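Local coordinates for fumarate lyase (Mesorhizobium sp., PDB 3C8T), which belongs to the fumarate lyase superfamily, whose members are mostly helical enzymes with a long helical bundle, and forms a tetramer, at residues A[32-37]-A[211-215]; A[40-46]-A[203-207]; A[103-109]-A[312-318]. All coordinates share one frame; numbering follows the deposited sequence.

Contact 1. Residues A[32-37]-A[211-215]; sequences ETEVAL and LAREL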
# COMPACT_ATOMS: atom_id res chain seq x y z
N GLU A 32 29.54 -1.05 -20.91
CA GLU A 32 30.55 -1.41 -19.91
C GLU A 32 30.51 -2.89 -19.55
O GLU A 32 31.54 -3.55 -19.48
CB GLU A 32 30.47 -0.48 -18.67
CG GLU A 32 31.33 -0.95 -17.50
CD GLU A 32 31.29 -0.06 -16.26
OE1 GLU A 32 30.58 0.99 -16.26
OE2 GLU A 32 31.98 -0.43 -15.27
N THR A 33 29.30 -3.43 -19.37
CA THR A 33 29.08 -4.84 -19.02
C THR A 33 29.51 -5.77 -20.16
O THR A 33 30.18 -6.77 -19.91
CB THR A 33 27.59 -5.04 -18.68
OG1 THR A 33 27.21 -4.14 -17.62
CG2 THR A 33 27.23 -6.51 -18.31
N GLU A 34 29.10 -5.45 -21.40
CA GLU A 34 29.40 -6.30 -22.56
C GLU A 34 30.92 -6.38 -22.84
O GLU A 34 31.43 -7.43 -23.20
CB GLU A 34 28.70 -5.77 -23.81
CG GLU A 34 27.19 -5.92 -23.77
CD GLU A 34 26.69 -7.27 -24.29
OE1 GLU A 34 27.51 -8.16 -24.59
OE2 GLU A 34 25.45 -7.41 -24.41
N VAL A 35 31.61 -5.25 -22.67
CA VAL A 35 33.05 -5.16 -22.87
C VAL A 35 33.75 -5.99 -21.82
O VAL A 35 34.69 -6.73 -22.13
CB VAL A 35 33.56 -3.68 -22.76
CG1 VAL A 35 35.10 -3.61 -22.63
CG2 VAL A 35 33.09 -2.88 -23.93
N ALA A 36 33.31 -5.87 -20.57
CA ALA A 36 33.90 -6.63 -19.48
C ALA A 36 33.65 -8.11 -19.71
O ALA A 36 34.50 -8.94 -19.41
CB ALA A 36 33.35 -6.17 -18.13
N LEU A 37 32.49 -8.45 -20.27
CA LEU A 37 32.18 -9.87 -20.55
C LEU A 37 33.15 -10.45 -21.59
O LEU A 37 33.65 -11.56 -21.41
CB LEU A 37 30.74 -10.05 -21.00
CG LEU A 37 30.31 -11.45 -21.47
CD1 LEU A 37 30.36 -12.51 -20.36
CD2 LEU A 37 28.95 -11.35 -22.05
N LEU A 211 33.88 -12.05 -14.65
CA LEU A 211 33.09 -10.87 -14.95
C LEU A 211 32.84 -10.01 -13.71
O LEU A 211 32.93 -8.80 -13.78
CB LEU A 211 31.78 -11.28 -15.62
CG LEU A 211 30.78 -10.18 -15.96
CD1 LEU A 211 31.36 -9.27 -16.99
CD2 LEU A 211 29.51 -10.81 -16.51
N ALA A 212 32.56 -10.63 -12.58
CA ALA A 212 32.39 -9.90 -11.33
C ALA A 212 33.68 -9.13 -11.02
O ALA A 212 33.66 -7.96 -10.63
CB ALA A 212 32.04 -10.86 -10.22
N ARG A 213 34.81 -9.80 -11.24
CA ARG A 213 36.11 -9.23 -10.95
C ARG A 213 36.35 -8.04 -11.85
O ARG A 213 36.75 -7.00 -11.36
CB ARG A 213 37.19 -10.30 -11.10
CG ARG A 213 38.49 -9.96 -10.41
CD ARG A 213 39.35 -11.20 -10.16
NE ARG A 213 40.22 -11.60 -11.28
CZ ARG A 213 40.65 -10.82 -12.27
NH1 ARG A 213 40.32 -9.54 -12.34
NH2 ARG A 213 41.44 -11.33 -13.21
N GLU A 214 36.07 -8.17 -13.14
CA GLU A 214 36.27 -7.08 -14.10
C GLU A 214 35.49 -5.82 -13.73
O GLU A 214 35.93 -4.72 -14.00
CB GLU A 214 35.81 -7.49 -15.50
CG GLU A 214 36.87 -8.00 -16.43
CD GLU A 214 38.01 -7.00 -16.63
OE1 GLU A 214 39.15 -7.36 -16.28
OE2 GLU A 214 37.77 -5.85 -17.10
N LEU A 215 34.30 -6.00 -13.18
CA LEU A 215 33.42 -4.88 -12.88
C LEU A 215 33.56 -4.46 -11.44
O LEU A 215 32.93 -3.49 -11.01
CB LEU A 215 31.97 -5.26 -13.15
CG LEU A 215 31.61 -5.51 -14.60
CD1 LEU A 215 30.20 -6.07 -14.70
CD2 LEU A 215 31.77 -4.22 -15.39
O HOH W 1 32.87 -0.78 -12.86
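A36 turns its methyl at helix 204-215, and three residues of that helix close around it. CB of A36 lies 3.7 Å from CD2 of L215 and 3.8 Å from CB of E214. L211 comes in beside them and packs mainly on main chain, with L211 CD1 3.7 Å from A36 C. The same CD1 lies 3.6 Å from N of L37, so the methyl covers the helical hydrogen bond that L37 N gives to T33 O. This reach depends on CG of L211 standing anti to its own N (chi1 177°), which carries the branch toward helix 23-43. E214 adds only the aliphatic base of its chain. A bend at chi2 (-56°) takes the carboxylate off to R43, two turns further along helix 23-43, where OE1 forms a salt bridge, with a weak, long ion pair from OE2 to R39. At the other end E32, extended beyond CG, slants across L215 and brings OE2 to 3.8 Å from CD2 of L215. Its OE1 is held by a salt bridge to R29 of the same helix. A water bridges the two helices here, giving one proton to OE2 of E32 at 2.6 Å and another to O of L215 at 3.3 Å; this carbonyl also accepts a bond from R117. In the next shell, T110 of helix 104-140 touches both T33 and L215, while F190 lies against both L37 and L211. The axes of the two short helix segments approach to 9.3 Å, with N-to-C directions 125° apart. This is a steeply oblique helix crossing with alanine at its centre and leucines on its flank, lying toward one end of the elongated, mainly helical architecture of the fumarate lyase superfamily.

Contact 2. Residues A[40-46]-A[203-207]; sequences AQARLGI and RGLDV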
# COMPACT_ATOMS: atom_id res chain seq x y z
N ALA A 40 36.61 -10.86 -19.89
CA ALA A 40 36.55 -12.05 -19.05
C ALA A 40 36.68 -13.32 -19.90
O ALA A 40 37.35 -14.26 -19.53
CB ALA A 40 35.25 -12.06 -18.22
N GLN A 41 36.03 -13.35 -21.05
CA GLN A 41 36.05 -14.53 -21.86
C GLN A 41 37.39 -14.76 -22.57
O GLN A 41 37.79 -15.89 -22.80
CB GLN A 41 34.86 -14.49 -22.83
CG GLN A 41 33.58 -14.94 -22.15
CD GLN A 41 32.36 -14.63 -22.93
OE1 GLN A 41 32.35 -13.70 -23.75
NE2 GLN A 41 31.30 -15.41 -22.68
N ALA A 42 38.11 -13.67 -22.90
CA ALA A 42 39.37 -13.78 -23.60
C ALA A 42 40.43 -14.31 -22.65
O ALA A 42 41.27 -15.13 -23.04
CB ALA A 42 39.79 -12.47 -24.19
N ARG A 43 40.39 -13.84 -21.39
CA ARG A 43 41.27 -14.38 -20.34
C ARG A 43 41.05 -15.87 -20.05
O ARG A 43 41.99 -16.57 -19.71
CB ARG A 43 41.14 -13.59 -19.04
CG ARG A 43 41.86 -12.27 -19.07
CD ARG A 43 42.18 -11.77 -17.68
NE ARG A 43 40.99 -11.60 -16.86
CZ ARG A 43 40.23 -10.50 -16.82
NH1 ARG A 43 40.53 -9.43 -17.57
NH2 ARG A 43 39.17 -10.47 -16.03
N LEU A 44 39.82 -16.34 -20.17
CA LEU A 44 39.54 -17.75 -19.90
C LEU A 44 39.65 -18.58 -21.17
O LEU A 44 39.26 -19.74 -21.19
CB LEU A 44 38.13 -17.93 -19.29
CG LEU A 44 37.88 -17.31 -17.91
CD1 LEU A 44 36.43 -16.92 -17.74
CD2 LEU A 44 38.34 -18.24 -16.76
N GLY A 45 40.14 -17.95 -22.24
CA GLY A 45 40.32 -18.61 -23.54
C GLY A 45 39.02 -19.01 -24.22
O GLY A 45 38.99 -19.97 -24.99
N ILE A 46 37.94 -18.29 -23.96
CA ILE A 46 36.64 -18.71 -24.47
C ILE A 46 36.34 -18.07 -25.81
O ILE A 46 35.66 -18.66 -26.66
CB ILE A 46 35.51 -18.56 -23.42
CG1 ILE A 46 35.65 -19.68 -22.39
CG2 ILE A 46 34.13 -18.65 -24.07
CD1 ILE A 46 34.98 -19.40 -21.11
N ARG A 203 31.96 -24.01 -18.67
CA ARG A 203 32.81 -22.89 -18.26
C ARG A 203 32.00 -21.71 -17.68
O ARG A 203 32.56 -20.67 -17.31
CB ARG A 203 33.67 -22.42 -19.44
CG ARG A 203 34.43 -23.51 -20.21
CD ARG A 203 35.63 -24.04 -19.45
NE ARG A 203 36.39 -23.02 -18.72
CZ ARG A 203 37.32 -22.23 -19.26
NH1 ARG A 203 37.98 -21.35 -18.51
NH2 ARG A 203 37.60 -22.31 -20.57
N GLY A 204 30.69 -21.88 -17.60
CA GLY A 204 29.82 -20.77 -17.19
C GLY A 204 30.18 -20.05 -15.90
O GLY A 204 30.28 -18.84 -15.88
N LEU A 205 30.39 -20.81 -14.83
CA LEU A 205 30.71 -20.21 -13.52
C LEU A 205 32.07 -19.46 -13.49
O LEU A 205 32.22 -18.46 -12.77
CB LEU A 205 30.65 -21.26 -12.42
CG LEU A 205 29.29 -21.50 -11.76
CD1 LEU A 205 28.28 -21.82 -12.76
CD2 LEU A 205 29.35 -22.67 -10.80
N ASP A 206 33.03 -19.95 -14.28
CA ASP A 206 34.32 -19.27 -14.50
C ASP A 206 34.12 -17.88 -15.11
O ASP A 206 34.66 -16.89 -14.63
CB ASP A 206 35.24 -20.10 -15.42
CG ASP A 206 35.53 -21.47 -14.88
OD1 ASP A 206 35.69 -21.58 -13.63
OD2 ASP A 206 35.57 -22.44 -15.68
N VAL A 207 33.33 -17.82 -16.17
CA VAL A 207 33.00 -16.53 -16.80
C VAL A 207 32.33 -15.55 -15.81
O VAL A 207 32.74 -14.40 -15.69
CB VAL A 207 32.10 -16.76 -18.02
CG1 VAL A 207 31.70 -15.41 -18.67
CG2 VAL A 207 32.81 -17.68 -19.01
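L44 and R203 lie alongside each other, pointing opposite ways, and the arginine ends at the carbonyl of the leucine. NH2 of R203 gives a hydrogen bond to O of L44 at 3.1 Å, with the donor nearly in line with C=O (161°) and the oxygen close to the guanidinium plane. NH1 adds a weak bond to the same oxygen. The arginine reaches this point by bending at chi2 and chi3, and its rotation is fixed from behind: NE meets OD2 of D206 at 3.2 Å in a nearly straight salt bridge (172°), on the anti side of the carboxylate. I46 lies over one guanidinium face, its CD1 offset toward the rim and 3.7 Å from CB of R203. On the V207 side of these polar groups the branches interlock. CD1 of L44 reaches CA of V207 (3.6 Å), while CD1 of I46 presses on CG2 of V207 at 3.5 Å, tighter than ordinary carbon contact. The other methyl, CG1 of V207, is crossed obliquely by Q41, whose CG is 4.0 Å away and whose NE2 is held by O of W100. A Schellman motif ends helix 23-43 here: G45, with positive phi, is its C-prime residue, I46 N returns to Q41 O at 2.7 Å and G45 N to A42 O. The L44 carbonyl thus lies at the C-terminal end of the helix, where the positive guanidinium probably suits the helix dipole. R203 immediately precedes helix 204-215, so the end of one helix meets the start of another. A40 and L44 touch E210 further along the second helix, F190 packs on V207, W100 packs on I46, and L205 touches S431 of a second subunit.

Contact 3. Residues A[103-109]-A[312-318]; sequences TTQDIMD and ERATGPW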
# COMPACT_ATOMS: atom_id res chain seq x y z
N THR A 103 22.22 -13.46 -21.80
CA THR A 103 20.85 -13.09 -22.09
C THR A 103 20.64 -11.59 -21.74
O THR A 103 21.45 -10.95 -21.04
CB THR A 103 19.81 -14.01 -21.36
OG1 THR A 103 18.49 -13.77 -21.90
CG2 THR A 103 19.75 -13.73 -19.84
N THR A 104 19.55 -11.03 -22.26
CA THR A 104 19.16 -9.65 -22.02
C THR A 104 19.09 -9.24 -20.53
O THR A 104 19.71 -8.24 -20.13
CB THR A 104 17.83 -9.35 -22.77
OG1 THR A 104 18.11 -9.40 -24.16
CG2 THR A 104 17.27 -7.97 -22.41
N GLN A 105 18.38 -10.03 -19.71
CA GLN A 105 18.33 -9.72 -18.25
C GLN A 105 19.69 -9.73 -17.52
O GLN A 105 19.87 -9.05 -16.48
CB GLN A 105 17.34 -10.62 -17.52
CG GLN A 105 16.84 -10.01 -16.22
CD GLN A 105 15.97 -10.95 -15.40
OE1 GLN A 105 15.67 -12.08 -15.83
NE2 GLN A 105 15.57 -10.51 -14.22
N ASP A 106 20.65 -10.48 -18.05
CA ASP A 106 22.00 -10.43 -17.49
C ASP A 106 22.57 -9.01 -17.63
O ASP A 106 23.07 -8.45 -16.68
CB ASP A 106 22.93 -11.39 -18.21
CG ASP A 106 22.61 -12.82 -17.93
OD1 ASP A 106 21.94 -13.12 -16.92
OD2 ASP A 106 23.06 -13.65 -18.74
N ILE A 107 22.48 -8.46 -18.83
CA ILE A 107 23.07 -7.16 -19.12
C ILE A 107 22.30 -6.06 -18.40
O ILE A 107 22.93 -5.14 -17.83
CB ILE A 107 23.14 -6.84 -20.64
CG1 ILE A 107 23.79 -7.99 -21.43
CG2 ILE A 107 23.93 -5.54 -20.87
CD1 ILE A 107 25.21 -8.44 -20.97
N MET A 108 20.96 -6.16 -18.42
CA MET A 108 20.07 -5.17 -17.76
C MET A 108 20.14 -5.20 -16.22
O MET A 108 20.17 -4.14 -15.61
CB MET A 108 18.63 -5.34 -18.24
CG MET A 108 18.44 -5.02 -19.73
SD MET A 108 16.72 -5.13 -20.36
CE MET A 108 16.09 -3.61 -19.61
N ASP A 109 20.22 -6.40 -15.63
CA ASP A 109 20.42 -6.55 -14.18
C ASP A 109 21.77 -6.01 -13.74
O ASP A 109 21.89 -5.26 -12.76
CB ASP A 109 20.37 -8.03 -13.79
CG ASP A 109 18.96 -8.53 -13.42
OD1 ASP A 109 17.99 -7.76 -13.45
OD2 ASP A 109 18.83 -9.73 -13.09
N GLU A 312 11.75 -18.63 -14.20
CA GLU A 312 13.12 -18.27 -14.46
C GLU A 312 13.19 -16.82 -14.98
O GLU A 312 14.28 -16.23 -15.07
CB GLU A 312 13.80 -19.30 -15.38
CG GLU A 312 14.14 -20.65 -14.69
CD GLU A 312 12.92 -21.36 -14.04
OE1 GLU A 312 12.06 -21.94 -14.77
OE2 GLU A 312 12.81 -21.31 -12.80
N ARG A 313 12.03 -16.24 -15.23
CA ARG A 313 11.88 -14.82 -15.64
C ARG A 313 10.39 -14.61 -15.80
O ARG A 313 9.70 -15.43 -16.46
CB ARG A 313 12.55 -14.52 -16.99
CG ARG A 313 12.70 -12.99 -17.37
CD ARG A 313 13.78 -12.79 -18.49
NE ARG A 313 15.06 -13.37 -18.04
CZ ARG A 313 15.67 -14.42 -18.59
NH1 ARG A 313 15.18 -14.99 -19.70
NH2 ARG A 313 16.80 -14.88 -18.06
N ALA A 314 9.90 -13.53 -15.22
CA ALA A 314 8.51 -13.13 -15.41
C ALA A 314 8.49 -11.61 -15.69
O ALA A 314 8.97 -10.80 -14.89
CB ALA A 314 7.69 -13.49 -14.19
N THR A 315 7.97 -11.25 -16.86
CA THR A 315 8.07 -9.89 -17.37
C THR A 315 7.20 -8.89 -16.56
O THR A 315 7.65 -7.78 -16.24
CB THR A 315 7.75 -9.91 -18.85
OG1 THR A 315 6.62 -10.79 -19.06
CG2 THR A 315 8.94 -10.51 -19.61
N GLY A 316 6.01 -9.31 -16.17
CA GLY A 316 5.14 -8.47 -15.32
C GLY A 316 5.84 -8.00 -14.05
O GLY A 316 6.09 -6.80 -13.87
N PRO A 317 6.19 -8.96 -13.14
CA PRO A 317 6.90 -8.57 -11.92
C PRO A 317 8.17 -7.76 -12.21
O PRO A 317 8.48 -6.82 -11.47
CB PRO A 317 7.29 -9.93 -11.30
CG PRO A 317 6.21 -10.86 -11.76
CD PRO A 317 5.96 -10.41 -13.19
N TRP A 318 8.91 -8.14 -13.25
CA TRP A 318 10.20 -7.50 -13.53
C TRP A 318 10.00 -6.04 -13.95
O TRP A 318 10.72 -5.15 -13.52
CB TRP A 318 10.98 -8.33 -14.56
CG TRP A 318 12.30 -7.74 -15.00
CD1 TRP A 318 13.19 -6.98 -14.22
CD2 TRP A 318 12.93 -7.91 -16.27
NE1 TRP A 318 14.30 -6.66 -14.97
CE2 TRP A 318 14.17 -7.22 -16.22
CE3 TRP A 318 12.58 -8.60 -17.44
CZ2 TRP A 318 15.05 -7.16 -17.31
CZ3 TRP A 318 13.46 -8.55 -18.54
CH2 TRP A 318 14.69 -7.84 -18.46
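Q105 is held between R313 and W318 where helix 104-140 faces the loop leading into helix 315-344, a meeting of two helix N-termini that includes a Met-aromatic contact. The polar part centres on OE1 of Q105, which receives NE of R313 at 2.6 Å; the oxygen lies in the guanidinium plane, although amide and guanidinium planes stand 88° apart. NE2 of the same amide binds O of H225, and NH1 of R313 binds O of A193, so both groups are fixed from outside as well. The aromatic part belongs to W318. CG of Q105 makes a CH-pi contact over the face of its six-membered ring, 3.9 Å from the centroid. The Q105 chain, extended with CG anti to its N (chi1 -157°), lies across that face, with OE1 of its amide turned to R313. M108 crosses W318 at about a right angle, its SD 3.9 Å from CH2 of W318 and oblique to the ring. W322 stacks edge-to-face on W318. OD1 of D109 lies obliquely to the ring, 4.1 Å from NE1 of W318, while its OD2 is in a salt bridge with R228. Among subunit contacts, E312 pairs with K163 of a second subunit, while M108 touches Y8 and T315 bonds N282 of a third. T103, at the N-cap position, gives its backbone N to OD2 of D106, and its CG2 rests 3.6 Å from NH2 of R313.

From the N terminus, helix 23-43 supplies the first segment both of contact 1 (32-37) and, where it ends, of contact 2 (40-46). Next comes 103-109 at the start of helix 104-140. The chain returns at 203-207, closing contact 2, and two turns later at 211-215, closing the larger loop of contact 1, which encloses that of contact 2. Contact 3 closes last, at 312-318, and crosses both. Contacts 1 and 2 adjoin along the same helix pair, with L37 packing on V207. I107 of helix 104-140 packs on T33 and E34, so that helix joins helix 23-43 and, through contact 3, the start of helix 315-344.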